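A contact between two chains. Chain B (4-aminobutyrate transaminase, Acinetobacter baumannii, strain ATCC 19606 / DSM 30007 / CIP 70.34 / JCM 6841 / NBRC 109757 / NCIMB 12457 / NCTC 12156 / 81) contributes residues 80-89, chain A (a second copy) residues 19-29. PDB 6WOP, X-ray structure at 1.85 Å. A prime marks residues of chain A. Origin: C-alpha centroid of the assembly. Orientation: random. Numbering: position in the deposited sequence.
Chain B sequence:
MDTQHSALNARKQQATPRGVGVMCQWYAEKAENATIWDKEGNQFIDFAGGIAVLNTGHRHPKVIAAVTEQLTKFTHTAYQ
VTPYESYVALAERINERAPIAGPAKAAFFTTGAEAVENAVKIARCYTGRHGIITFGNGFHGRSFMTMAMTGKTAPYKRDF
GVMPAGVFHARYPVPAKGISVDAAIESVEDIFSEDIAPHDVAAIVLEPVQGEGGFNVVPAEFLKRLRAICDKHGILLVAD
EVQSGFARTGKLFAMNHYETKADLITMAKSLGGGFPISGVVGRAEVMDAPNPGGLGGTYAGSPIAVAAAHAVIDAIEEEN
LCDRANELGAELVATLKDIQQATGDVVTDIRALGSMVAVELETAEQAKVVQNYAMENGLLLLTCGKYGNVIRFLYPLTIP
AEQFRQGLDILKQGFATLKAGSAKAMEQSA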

ATOM      1  N   GLN B  80     -15.804 -19.969 -18.575  1.00 17.11           N
ATOM      2  CA  GLN B  80     -15.206 -19.075 -19.560  1.00 23.31           C
ATOM      3  C   GLN B  80     -14.636 -19.805 -20.766  1.00 21.99           C
ATOM      4  O   GLN B  80     -14.330 -19.149 -21.782  1.00 21.91           O
ATOM      5  CB  GLN B  80     -14.111 -18.212 -18.924  1.00 27.10           C
ATOM      6  CG  GLN B  80     -13.044 -18.975 -18.283  1.00 35.38           C
ATOM      7  CD  GLN B  80     -12.390 -18.148 -17.196  1.00 44.06           C
ATOM      8  OE1 GLN B  80     -13.070 -17.599 -16.311  1.00 45.62           O
ATOM      9  NE2 GLN B  80     -11.081 -18.023 -17.278  1.00 46.33           N
ATOM     10  N   VAL B  81     -14.519 -21.119 -20.691  1.00 19.92           N
ATOM     11  CA  VAL B  81     -14.159 -21.873 -21.871  1.00 20.42           C
ATOM     12  C   VAL B  81     -15.438 -22.289 -22.581  1.00 20.53           C
ATOM     13  O   VAL B  81     -15.664 -21.919 -23.745  1.00 20.66           O
ATOM     14  CB  VAL B  81     -13.313 -23.099 -21.503  1.00 18.07           C
ATOM     15  CG1 VAL B  81     -13.057 -23.992 -22.765  1.00 17.43           C
ATOM     16  CG2 VAL B  81     -11.988 -22.650 -20.882  1.00 18.82           C
ATOM     17  N   THR B  82     -16.244 -23.121 -21.909  1.00 20.32           N
ATOM     18  CA  THR B  82     -17.493 -23.579 -22.481  1.00 18.03           C
ATOM     19  C   THR B  82     -18.645 -23.245 -21.542  1.00 20.82           C
ATOM     20  O   THR B  82     -18.724 -23.782 -20.423  1.00 18.67           O
ATOM     21  CB  THR B  82     -17.473 -25.089 -22.729  1.00 22.41           C
ATOM     22  OG1 THR B  82     -16.276 -25.452 -23.437  1.00 20.66           O
ATOM     23  CG2 THR B  82     -18.730 -25.468 -23.484  1.00 18.45           C
ATOM     24  N   PRO B  83     -19.583 -22.440 -21.967  1.00 19.11           N
ATOM     25  CA  PRO B  83     -20.640 -22.014 -21.069  1.00 17.99           C
ATOM     26  C   PRO B  83     -21.743 -23.064 -21.042  1.00 17.16           C
ATOM     27  O   PRO B  83     -21.741 -24.033 -21.814  1.00 20.64           O
ATOM     28  CB  PRO B  83     -21.094 -20.680 -21.710  1.00 21.73           C
ATOM     29  CG  PRO B  83     -20.900 -20.916 -23.149  1.00 21.64           C
ATOM     30  CD  PRO B  83     -19.649 -21.765 -23.274  1.00 23.23           C
ATOM     31  N   TYR B  84     -22.674 -22.864 -20.115  1.00 17.10           N
ATOM     32  CA  TYR B  84     -23.821 -23.741 -19.933  1.00 19.19           C
ATOM     33  C   TYR B  84     -25.060 -22.866 -19.776  1.00 22.87           C
ATOM     34  O   TYR B  84     -24.967 -21.730 -19.310  1.00 25.87           O
ATOM     35  CB  TYR B  84     -23.635 -24.624 -18.700  1.00 18.88           C
ATOM     36  CG  TYR B  84     -22.601 -24.106 -17.727  1.00 19.88           C
ATOM     37  CD1 TYR B  84     -21.254 -24.083 -18.063  1.00 24.86           C
ATOM     38  CD2 TYR B  84     -22.971 -23.640 -16.472  1.00 25.42           C
ATOM     39  CE1 TYR B  84     -20.304 -23.610 -17.176  1.00 31.21           C
ATOM     40  CE2 TYR B  84     -22.029 -23.165 -15.579  1.00 25.88           C
ATOM     41  CZ  TYR B  84     -20.697 -23.152 -15.937  1.00 30.55           C
ATOM     42  OH  TYR B  84     -19.755 -22.681 -15.051  1.00 33.15           O
ATOM     43  N   GLU B  85     -26.217 -23.390 -20.163  1.00 16.47           N
ATOM     44  CA  GLU B  85     -27.441 -22.631 -20.071  1.00 15.03           C
ATOM     45  C   GLU B  85     -27.840 -22.413 -18.622  1.00 18.21           C
ATOM     46  O   GLU B  85     -28.381 -21.352 -18.295  1.00 20.86           O
ATOM     47  CB  GLU B  85     -28.556 -23.324 -20.882  1.00 15.90           C
ATOM     48  CG  GLU B  85     -29.948 -22.613 -20.706  1.00 23.21           C
ATOM     49  CD  GLU B  85     -31.033 -23.224 -21.589  1.00 32.37           C
ATOM     50  OE1 GLU B  85     -32.130 -22.639 -21.706  1.00 34.30           O
ATOM     51  OE2 GLU B  85     -30.793 -24.302 -22.139  1.00 36.53           O
ATOM     52  N   SER B  86     -27.566 -23.370 -17.727  1.00 15.44           N
ATOM     53  CA  SER B  86     -28.076 -23.217 -16.365  1.00 17.73           C
ATOM     54  C   SER B  86     -27.472 -22.007 -15.666  1.00 15.10           C
ATOM     55  O   SER B  86     -28.076 -21.445 -14.745  1.00 16.93           O
ATOM     56  CB  SER B  86     -27.802 -24.477 -15.521  1.00 18.71           C
ATOM     57  OG  SER B  86     -26.409 -24.760 -15.461  1.00 17.18           O
ATOM     58  N   TYR B  87     -26.268 -21.636 -16.030  1.00 13.57           N
ATOM     59  CA  TYR B  87     -25.675 -20.449 -15.403  1.00 16.86           C
ATOM     60  C   TYR B  87     -26.446 -19.197 -15.809  1.00 15.08           C
ATOM     61  O   TYR B  87     -26.778 -18.334 -14.973  1.00 14.97           O
ATOM     62  CB  TYR B  87     -24.211 -20.372 -15.840  1.00 15.25           C
ATOM     63  CG  TYR B  87     -23.369 -19.181 -15.354  1.00 14.59           C
ATOM     64  CD1 TYR B  87     -23.707 -17.847 -15.706  1.00 17.62           C
ATOM     65  CD2 TYR B  87     -22.166 -19.395 -14.656  1.00 15.35           C
ATOM     66  CE1 TYR B  87     -22.860 -16.771 -15.309  1.00 15.98           C
ATOM     67  CE2 TYR B  87     -21.341 -18.338 -14.262  1.00 16.47           C
ATOM     68  CZ  TYR B  87     -21.701 -17.041 -14.603  1.00 17.91           C
ATOM     69  OH  TYR B  87     -20.875 -15.954 -14.261  1.00 14.72           O
ATOM     70  N   VAL B  88     -26.746 -19.099 -17.090  1.00 13.75           N
ATOM     71  CA  VAL B  88     -27.522 -17.961 -17.582  1.00 17.43           C
ATOM     72  C   VAL B  88     -28.908 -17.969 -16.938  1.00 20.14           C
ATOM     73  O   VAL B  88     -29.454 -16.936 -16.560  1.00 18.51           O
ATOM     74  CB  VAL B  88     -27.613 -18.040 -19.114  1.00 20.74           C
ATOM     75  CG1 VAL B  88     -28.503 -16.870 -19.703  1.00 16.26           C
ATOM     76  CG2 VAL B  88     -26.213 -17.976 -19.726  1.00 21.89           C
ATOM     77  N   ALA B  89     -29.521 -19.129 -16.831  1.00 15.46           N
ATOM     78  CA  ALA B  89     -30.843 -19.124 -16.227  1.00 16.06           C
ATOM     79  C   ALA B  89     -30.776 -18.674 -14.765  1.00 16.90           C
ATOM     80  O   ALA B  89     -31.698 -18.001 -14.252  1.00 18.52           O
ATOM     81  CB  ALA B  89     -31.477 -20.510 -16.345  1.00 20.44           C
TER
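Chain A 19-29: GVGVMCQWYAE

Residues 19-29 of chain A lie along the loop of chain B that leads into the helix containing Ser86, Tyr87 and Val88. The chain A segment is mostly extended loop and enters a strand at Ala28′. The two backbones run in the same direction: Gln80 pairs with Val22′ (CA to CA 4.2 Å), Val81 with Met23′ (CA to CA 4.9 Å), Thr82 with Cys24′ (CA to CA 5.1 Å) and Tyr84 with Tyr27′ (CA to CA 5.0 Å).

Three hydrogen bonds join the backbones. In each, chain A gives the amide and chain B the carbonyl. Met23′ N donates to Gln80 O at 2.7 Å, and Cys24′ N donates to Val81 O at 2.8 Å. Further along, Ala28′ N donates to Pro83 O at 2.9 Å, with the straightest angle of the three, 164°. Two of these acceptors also receive a CA-H contact: Val22′ CA lies 3.4 Å from Gln80 O, and Tyr27′ CA lies 3.3 Å from Pro83 O.

One water extends the pairing. It donates to Ala28′ O at 2.8 Å and accepts from Glu85 N at 2.8 Å, so both backbone groups are satisfied without touching. Trp26′ O is the exception. The contact buries it against Pro83 CD, 3.3 Å away, and it has no hydrogen-bond partner in the model. Proline has no amide hydrogen to offer it. Trp26′ NE1 and Tyr27′ OH are satisfied elsewhere in the structure.

Pro83 is the apolar centre. Its CG sits over the face of the Tyr27′ ring, 3.9 Å from the centroid, and 3.6 Å from Val22′ CG1. Thr82 CG2 covers a face of the Trp26′ six-membered ring, 4.0 Å from its centroid. Val81 CG1 meets Met23′ CE at 4.0 Å.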

ATOM      1  N   GLY A  19     -17.841  -8.737 -18.556  1.00 23.04           N
ATOM      2  CA  GLY A  19     -16.501  -8.925 -17.999  1.00 24.74           C
ATOM      3  C   GLY A  19     -16.104 -10.379 -17.917  1.00 25.44           C
ATOM      4  O   GLY A  19     -14.926 -10.706 -17.983  1.00 25.71           O
ATOM      5  N   VAL A  20     -17.073 -11.272 -17.854  1.00 25.32           N
ATOM      6  CA  VAL A  20     -16.754 -12.692 -17.992  1.00 27.55           C
ATOM      7  C   VAL A  20     -16.607 -13.026 -19.474  1.00 25.31           C
ATOM      8  O   VAL A  20     -17.612 -13.125 -20.170  1.00 24.50           O
ATOM      9  CB  VAL A  20     -17.834 -13.565 -17.347  1.00 30.48           C
ATOM     10  CG1 VAL A  20     -17.278 -15.010 -17.225  1.00 31.10           C
ATOM     11  CG2 VAL A  20     -18.245 -12.971 -16.001  1.00 36.05           C
ATOM     12  N   GLY A  21     -15.373 -13.245 -19.936  1.00 25.67           N
ATOM     13  CA  GLY A  21     -15.144 -13.587 -21.338  1.00 28.32           C
ATOM     14  C   GLY A  21     -15.397 -15.083 -21.576  1.00 34.41           C
ATOM     15  O   GLY A  21     -14.871 -15.943 -20.854  1.00 41.39           O
ATOM     16  N   VAL A  22     -16.230 -15.398 -22.543  1.00 29.36           N
ATOM     17  CA  VAL A  22     -16.599 -16.797 -22.768  1.00 27.15           C
ATOM     18  C   VAL A  22     -16.067 -17.205 -24.135  1.00 27.00           C
ATOM     19  O   VAL A  22     -16.334 -16.521 -25.133  1.00 23.25           O
ATOM     20  CB  VAL A  22     -18.118 -17.010 -22.636  1.00 24.26           C
ATOM     21  CG1 VAL A  22     -18.428 -18.352 -23.093  1.00 21.76           C
ATOM     22  CG2 VAL A  22     -18.554 -16.849 -21.153  1.00 22.14           C
ATOM     23  N   MET A  23     -15.291 -18.291 -24.186  1.00 27.56           N
ATOM     24  CA  MET A  23     -14.636 -18.621 -25.442  1.00 28.62           C
ATOM     25  C   MET A  23     -15.558 -19.343 -26.421  1.00 26.38           C
ATOM     26  O   MET A  23     -15.626 -18.957 -27.587  1.00 26.21           O
ATOM     27  CB  MET A  23     -13.364 -19.446 -25.220  1.00 32.07           C
ATOM     28  CG  MET A  23     -12.525 -19.694 -26.551  1.00 41.75           C
ATOM     29  SD  MET A  23     -11.777 -21.338 -26.581  1.00 49.91           S
ATOM     30  CE  MET A  23     -11.089 -21.238 -24.973  1.00 50.66           C
ATOM     31  N   CYS A  24     -16.220 -20.419 -26.006  1.00 23.41           N
ATOM     32  CA  CYS A  24     -16.996 -21.189 -26.982  1.00 26.61           C
ATOM     33  C   CYS A  24     -18.349 -20.515 -27.214  1.00 28.09           C
ATOM     34  O   CYS A  24     -18.992 -20.037 -26.278  1.00 24.65           O
ATOM     35  CB  CYS A  24     -17.225 -22.627 -26.497  1.00 25.55           C
ATOM     36  SG  CYS A  24     -15.850 -23.726 -26.722  1.00 28.61           S
ATOM     37  N   GLN A  25     -18.802 -20.542 -28.475  1.00 32.33           N
ATOM     38  CA  GLN A  25     -20.102 -19.956 -28.814  1.00 33.57           C
ATOM     39  C   GLN A  25     -21.243 -20.942 -28.551  1.00 35.02           C
ATOM     40  O   GLN A  25     -22.432 -20.551 -28.510  1.00 35.49           O
ATOM     41  CB  GLN A  25     -20.094 -19.535 -30.292  1.00 39.06           C
ATOM     42  CG  GLN A  25     -19.062 -18.478 -30.581  1.00 45.36           C
ATOM     43  CD  GLN A  25     -19.175 -17.360 -29.545  1.00 49.83           C
ATOM     44  OE1 GLN A  25     -18.293 -17.190 -28.688  1.00 54.02           O
ATOM     45  NE2 GLN A  25     -20.297 -16.643 -29.570  1.00 46.96           N
ATOM     46  N   TRP A  26     -20.897 -22.208 -28.376  1.00 26.79           N
ATOM     47  CA  TRP A  26     -21.848 -23.266 -28.149  1.00 24.35           C
ATOM     48  C   TRP A  26     -21.839 -23.612 -26.665  1.00 22.98           C
ATOM     49  O   TRP A  26     -20.949 -23.186 -25.921  1.00 22.35           O
ATOM     50  CB  TRP A  26     -21.474 -24.463 -29.013  1.00 25.90           C
ATOM     51  CG  TRP A  26     -20.079 -24.923 -28.846  1.00 26.66           C
ATOM     52  CD1 TRP A  26     -18.969 -24.516 -29.555  1.00 28.97           C
ATOM     53  CD2 TRP A  26     -19.622 -25.921 -27.922  1.00 26.15           C
ATOM     54  NE1 TRP A  26     -17.861 -25.232 -29.149  1.00 28.54           N
ATOM     55  CE2 TRP A  26     -18.230 -26.082 -28.129  1.00 25.47           C
ATOM     56  CE3 TRP A  26     -20.266 -26.722 -26.970  1.00 25.71           C
ATOM     57  CZ2 TRP A  26     -17.467 -26.992 -27.396  1.00 27.71           C
ATOM     58  CZ3 TRP A  26     -19.499 -27.626 -26.223  1.00 26.58           C
ATOM     59  CH2 TRP A  26     -18.112 -27.755 -26.448  1.00 25.61           C
ATOM     60  N   TYR A  27     -22.870 -24.330 -26.222  1.00 23.47           N
ATOM     61  CA  TYR A  27     -23.087 -24.559 -24.787  1.00 23.73           C
ATOM     62  C   TYR A  27     -22.975 -26.053 -24.488  1.00 23.42           C
ATOM     63  O   TYR A  27     -23.419 -26.874 -25.295  1.00 25.14           O
ATOM     64  CB  TYR A  27     -24.480 -24.054 -24.343  1.00 23.04           C
ATOM     65  CG  TYR A  27     -24.553 -22.572 -24.328  1.00 26.11           C
ATOM     66  CD1 TYR A  27     -24.573 -21.815 -25.523  1.00 26.74           C
ATOM     67  CD2 TYR A  27     -24.559 -21.907 -23.122  1.00 22.87           C
ATOM     68  CE1 TYR A  27     -24.590 -20.405 -25.481  1.00 27.37           C
ATOM     69  CE2 TYR A  27     -24.579 -20.477 -23.075  1.00 21.13           C
ATOM     70  CZ  TYR A  27     -24.608 -19.753 -24.250  1.00 25.01           C
ATOM     71  OH  TYR A  27     -24.608 -18.365 -24.137  1.00 26.25           O
ATOM     72  N   ALA A  28     -22.423 -26.411 -23.333  1.00 21.51           N
ATOM     73  CA  ALA A  28     -22.230 -27.813 -23.032  1.00 20.76           C
ATOM     74  C   ALA A  28     -23.547 -28.442 -22.580  1.00 21.12           C
ATOM     75  O   ALA A  28     -24.301 -27.880 -21.768  1.00 22.04           O
ATOM     76  CB  ALA A  28     -21.177 -27.998 -21.948  1.00 20.08           C
ATOM     77  N   GLU A  29     -23.805 -29.626 -23.102  1.00 18.67           N
ATOM     78  CA  GLU A  29     -24.954 -30.414 -22.680  1.00 21.02           C
ATOM     79  C   GLU A  29     -24.558 -31.645 -21.874  1.00 19.44           C
ATOM     80  O   GLU A  29     -25.272 -32.034 -20.945  1.00 21.31           O
ATOM     81  CB  GLU A  29     -25.762 -30.834 -23.921  1.00 27.24           C
ATOM     82  CG  GLU A  29     -26.849 -31.818 -23.627  1.00 37.63           C
ATOM     83  CD  GLU A  29     -28.019 -31.195 -22.930  1.00 45.23           C
ATOM     84  OE1 GLU A  29     -28.323 -30.031 -23.245  1.00 44.59           O
ATOM     85  OE2 GLU A  29     -28.635 -31.883 -22.082  1.00 50.41           O
TER
HETATM   86  O   HOH W   1     -26.171 -25.925 -21.245  1.00 22.84           O